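Local coordinates for lysozyme inhibitor LprI-like N-terminal domain-containing protein (Pseudomonas putida, PDB 3GI7), which is of unknown function but, as a secreted member of the LprI family, may be related to lysozyme inhibitors, at residues A[18-23]-A[87-92]. Residues are numbered along the deposited sequence; the frame is centred on the assembly and turned at random.
Sequences QTFACA and AYQIAW
Ile90 reaches across from helix 86-111 to Thr19, Phe20 and Ala23 of helix 17-49 in an apolar helix-helix contact near the N-terminal ends of both helices. Segments 18-23 and 87-92 run in roughly the same direction, their axes approaching to 9.0 Å at an angle of 38°, with no hydrogen bond between them. Ile90 does most of the touching: its CG1-CD1 arm serves Phe20 and Thr19, its CG2 methyl Ala23. Ile90 CG1 stands anti to its own carbonyl carbon (chi1 -68°) and comes to 3.8 Å from Phe20 CA, and it also lies near the ring at CD1. Beyond it, Ile90 CD1 ends 3.7 Å from Thr19 CG2, the two side chains crossing at about a right angle. The other branch, CG2, lies 4.2 Å from Ala23 CB, and here the backbones are nearest, with Ala23 CA 5.5 Å from Ile90 CA. Phe20, with CG anti to its backbone N, extends alongside Gln89 and brings CE1 to 3.7 Å from Gln89 CB; the ring thus meets the aliphatic root of Gln89, with ring and amide planes 53° apart. Thr19 OG1 is hydrogen-bonded to Asp16 OD2, while its CG2 meets Ile90. Cys22 forms a disulfide with Cys22 of the second subunit. This is side-chain packing between the first and third helices of an all-helical three-helix bundle.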
ATOM      1  N   GLN A  18      16.110  22.588  -6.318  1.00 22.32           N
ATOM      2  CA  GLN A  18      16.194  21.538  -5.301  1.00 20.53           C
ATOM      3  C   GLN A  18      15.069  20.517  -5.433  1.00 21.34           C
ATOM      4  O   GLN A  18      15.317  19.311  -5.325  1.00 18.43           O
ATOM      5  CB  GLN A  18      16.262  22.149  -3.894  1.00 23.13           C
ATOM      6  CG  GLN A  18      16.530  21.079  -2.841  1.00 24.61           C
ATOM      7  CD  GLN A  18      16.590  21.620  -1.423  1.00 36.77           C
ATOM      8  OE1 GLN A  18      16.063  22.700  -1.127  1.00 38.43           O
ATOM      9  NE2 GLN A  18      17.197  20.847  -0.529  1.00 32.64           N
ATOM     10  N   THR A  19      13.853  20.968  -5.742  1.00 19.89           N
ATOM     11  CA  THR A  19      12.745  20.044  -6.012  1.00 21.50           C
ATOM     12  C   THR A  19      13.090  19.069  -7.140  1.00 23.50           C
ATOM     13  O   THR A  19      12.936  17.845  -6.985  1.00 19.71           O
ATOM     14  CB  THR A  19      11.450  20.799  -6.348  1.00 24.03           C
ATOM     15  OG1 THR A  19      11.178  21.726  -5.292  1.00 27.93           O
ATOM     16  CG2 THR A  19      10.259  19.816  -6.558  1.00 22.38           C
ATOM     17  N   PHE A  20      13.576  19.611  -8.267  1.00 19.23           N
ATOM     18  CA  PHE A  20      13.983  18.800  -9.385  1.00 19.39           C
ATOM     19  C   PHE A  20      15.099  17.826  -9.001  1.00 18.55           C
ATOM     20  O   PHE A  20      14.987  16.639  -9.305  1.00 19.15           O
ATOM     21  CB  PHE A  20      14.480  19.714 -10.512  1.00 18.35           C
ATOM     22  CG  PHE A  20      14.918  18.984 -11.730  1.00 18.73           C
ATOM     23  CD1 PHE A  20      13.989  18.549 -12.659  1.00 18.37           C
ATOM     24  CD2 PHE A  20      16.273  18.797 -11.985  1.00 21.87           C
ATOM     25  CE1 PHE A  20      14.382  17.874 -13.787  1.00 20.48           C
ATOM     26  CE2 PHE A  20      16.678  18.141 -13.118  1.00 23.82           C
ATOM     27  CZ  PHE A  20      15.712  17.651 -14.018  1.00 20.90           C
ATOM     28  N   ALA A  21      16.180  18.348  -8.395  1.00 17.83           N
ATOM     29  CA  ALA A  21      17.378  17.540  -8.094  1.00 17.21           C
ATOM     30  C   ALA A  21      17.018  16.403  -7.111  1.00 18.52           C
ATOM     31  O   ALA A  21      17.463  15.278  -7.284  1.00 18.16           O
ATOM     32  CB  ALA A  21      18.507  18.404  -7.511  1.00 19.89           C
ATOM     33  N   CYS A  22      16.238  16.722  -6.077  1.00 16.85           N
ATOM     34  CA  CYS A  22      15.894  15.754  -5.050  1.00 18.09           C
ATOM     35  C   CYS A  22      14.906  14.701  -5.539  1.00 19.10           C
ATOM     36  O   CYS A  22      14.965  13.581  -5.089  1.00 18.50           O
ATOM     37  CB  CYS A  22      15.347  16.429  -3.799  1.00 18.88           C
ATOM     38  SG  CYS A  22      16.659  17.235  -2.806  1.00 20.95           S
ATOM     39  N   ALA A  23      14.011  15.057  -6.447  1.00 19.14           N
ATOM     40  CA  ALA A  23      13.135  14.064  -7.086  1.00 17.83           C
ATOM     41  C   ALA A  23      13.981  13.037  -7.852  1.00 19.26           C
ATOM     42  O   ALA A  23      13.739  11.837  -7.726  1.00 19.16           O
ATOM     43  CB  ALA A  23      12.076  14.749  -8.020  1.00 17.98           C
ATOM     44  N   ALA A  87       8.199  19.745 -14.490  1.00 19.41           N
ATOM     45  CA  ALA A  87       7.057  19.204 -13.796  1.00 20.96           C
ATOM     46  C   ALA A  87       6.872  17.731 -14.124  1.00 20.10           C
ATOM     47  O   ALA A  87       6.544  16.924 -13.235  1.00 19.21           O
ATOM     48  CB  ALA A  87       5.762  19.994 -14.128  1.00 19.78           C
ATOM     49  N   TYR A  88       7.094  17.379 -15.386  1.00 21.36           N
ATOM     50  CA  TYR A  88       6.994  16.008 -15.823  1.00 19.64           C
ATOM     51  C   TYR A  88       8.081  15.150 -15.203  1.00 18.62           C
ATOM     52  O   TYR A  88       7.810  14.041 -14.702  1.00 19.31           O
ATOM     53  CB  TYR A  88       7.087  15.914 -17.312  1.00 19.97           C
ATOM     54  CG  TYR A  88       7.064  14.504 -17.865  1.00 19.29           C
ATOM     55  CD1 TYR A  88       8.233  13.750 -17.948  1.00 18.45           C
ATOM     56  CD2 TYR A  88       5.881  13.947 -18.352  1.00 23.35           C
ATOM     57  CE1 TYR A  88       8.234  12.483 -18.499  1.00 20.12           C
ATOM     58  CE2 TYR A  88       5.858  12.650 -18.899  1.00 20.62           C
ATOM     59  CZ  TYR A  88       7.044  11.940 -18.952  1.00 25.20           C
ATOM     60  OH  TYR A  88       7.071  10.728 -19.520  1.00 24.72           O
ATOM     61  N   GLN A  89       9.305  15.639 -15.234  1.00 16.34           N
ATOM     62  CA  GLN A  89      10.402  14.860 -14.639  1.00 18.44           C
ATOM     63  C   GLN A  89      10.222  14.635 -13.128  1.00 20.16           C
ATOM     64  O   GLN A  89      10.462  13.525 -12.629  1.00 20.38           O
ATOM     65  CB  GLN A  89      11.732  15.537 -14.866  1.00 20.52           C
ATOM     66  CG  GLN A  89      12.181  15.638 -16.269  1.00 23.73           C
ATOM     67  CD  GLN A  89      12.147  14.349 -16.958  1.00 27.76           C
ATOM     68  OE1 GLN A  89      11.429  14.170 -17.965  1.00 33.00           O
ATOM     69  NE2 GLN A  89      12.950  13.433 -16.476  1.00 32.27           N
ATOM     70  N   ILE A  90       9.819  15.678 -12.406  1.00 17.30           N
ATOM     71  CA  ILE A  90       9.556  15.575 -10.972  1.00 18.41           C
ATOM     72  C   ILE A  90       8.416  14.564 -10.721  1.00 20.76           C
ATOM     73  O   ILE A  90       8.507  13.718  -9.814  1.00 18.46           O
ATOM     74  CB  ILE A  90       9.233  16.961 -10.369  1.00 19.72           C
ATOM     75  CG1 ILE A  90      10.484  17.868 -10.388  1.00 19.51           C
ATOM     76  CG2 ILE A  90       8.579  16.812  -8.986  1.00 19.11           C
ATOM     77  CD1 ILE A  90      10.189  19.336 -10.218  1.00 18.65           C
ATOM     78  N   ALA A  91       7.329  14.668 -11.489  1.00 17.65           N
ATOM     79  CA  ALA A  91       6.189  13.760 -11.334  1.00 20.14           C
ATOM     80  C   ALA A  91       6.566  12.302 -11.650  1.00 18.50           C
ATOM     81  O   ALA A  91       6.169  11.364 -10.890  1.00 19.10           O
ATOM     82  CB  ALA A  91       5.007  14.205 -12.204  1.00 19.10           C
ATOM     83  N   TRP A  92       7.305  12.131 -12.737  1.00 17.49           N
ATOM     84  CA  TRP A  92       7.758  10.832 -13.189  1.00 18.88           C
ATOM     85  C   TRP A  92       8.647  10.208 -12.137  1.00 18.34           C
ATOM     86  O   TRP A  92       8.385   9.086 -11.672  1.00 15.96           O
ATOM     87  CB  TRP A  92       8.505  10.908 -14.522  1.00 17.79           C
ATOM     88  CG  TRP A  92       8.930   9.592 -14.986  1.00 17.06           C
ATOM     89  CD1 TRP A  92      10.108   8.965 -14.690  1.00 20.27           C
ATOM     90  CD2 TRP A  92       8.206   8.703 -15.855  1.00 16.51           C
ATOM     91  NE1 TRP A  92      10.136   7.720 -15.290  1.00 21.40           N
ATOM     92  CE2 TRP A  92       8.988   7.540 -16.006  1.00 20.50           C
ATOM     93  CE3 TRP A  92       6.959   8.767 -16.487  1.00 23.54           C
ATOM     94  CZ2 TRP A  92       8.574   6.459 -16.771  1.00 24.34           C
ATOM     95  CZ3 TRP A  92       6.550   7.694 -17.258  1.00 29.82           C
ATOM     96  CH2 TRP A  92       7.356   6.553 -17.390  1.00 29.52           C
TER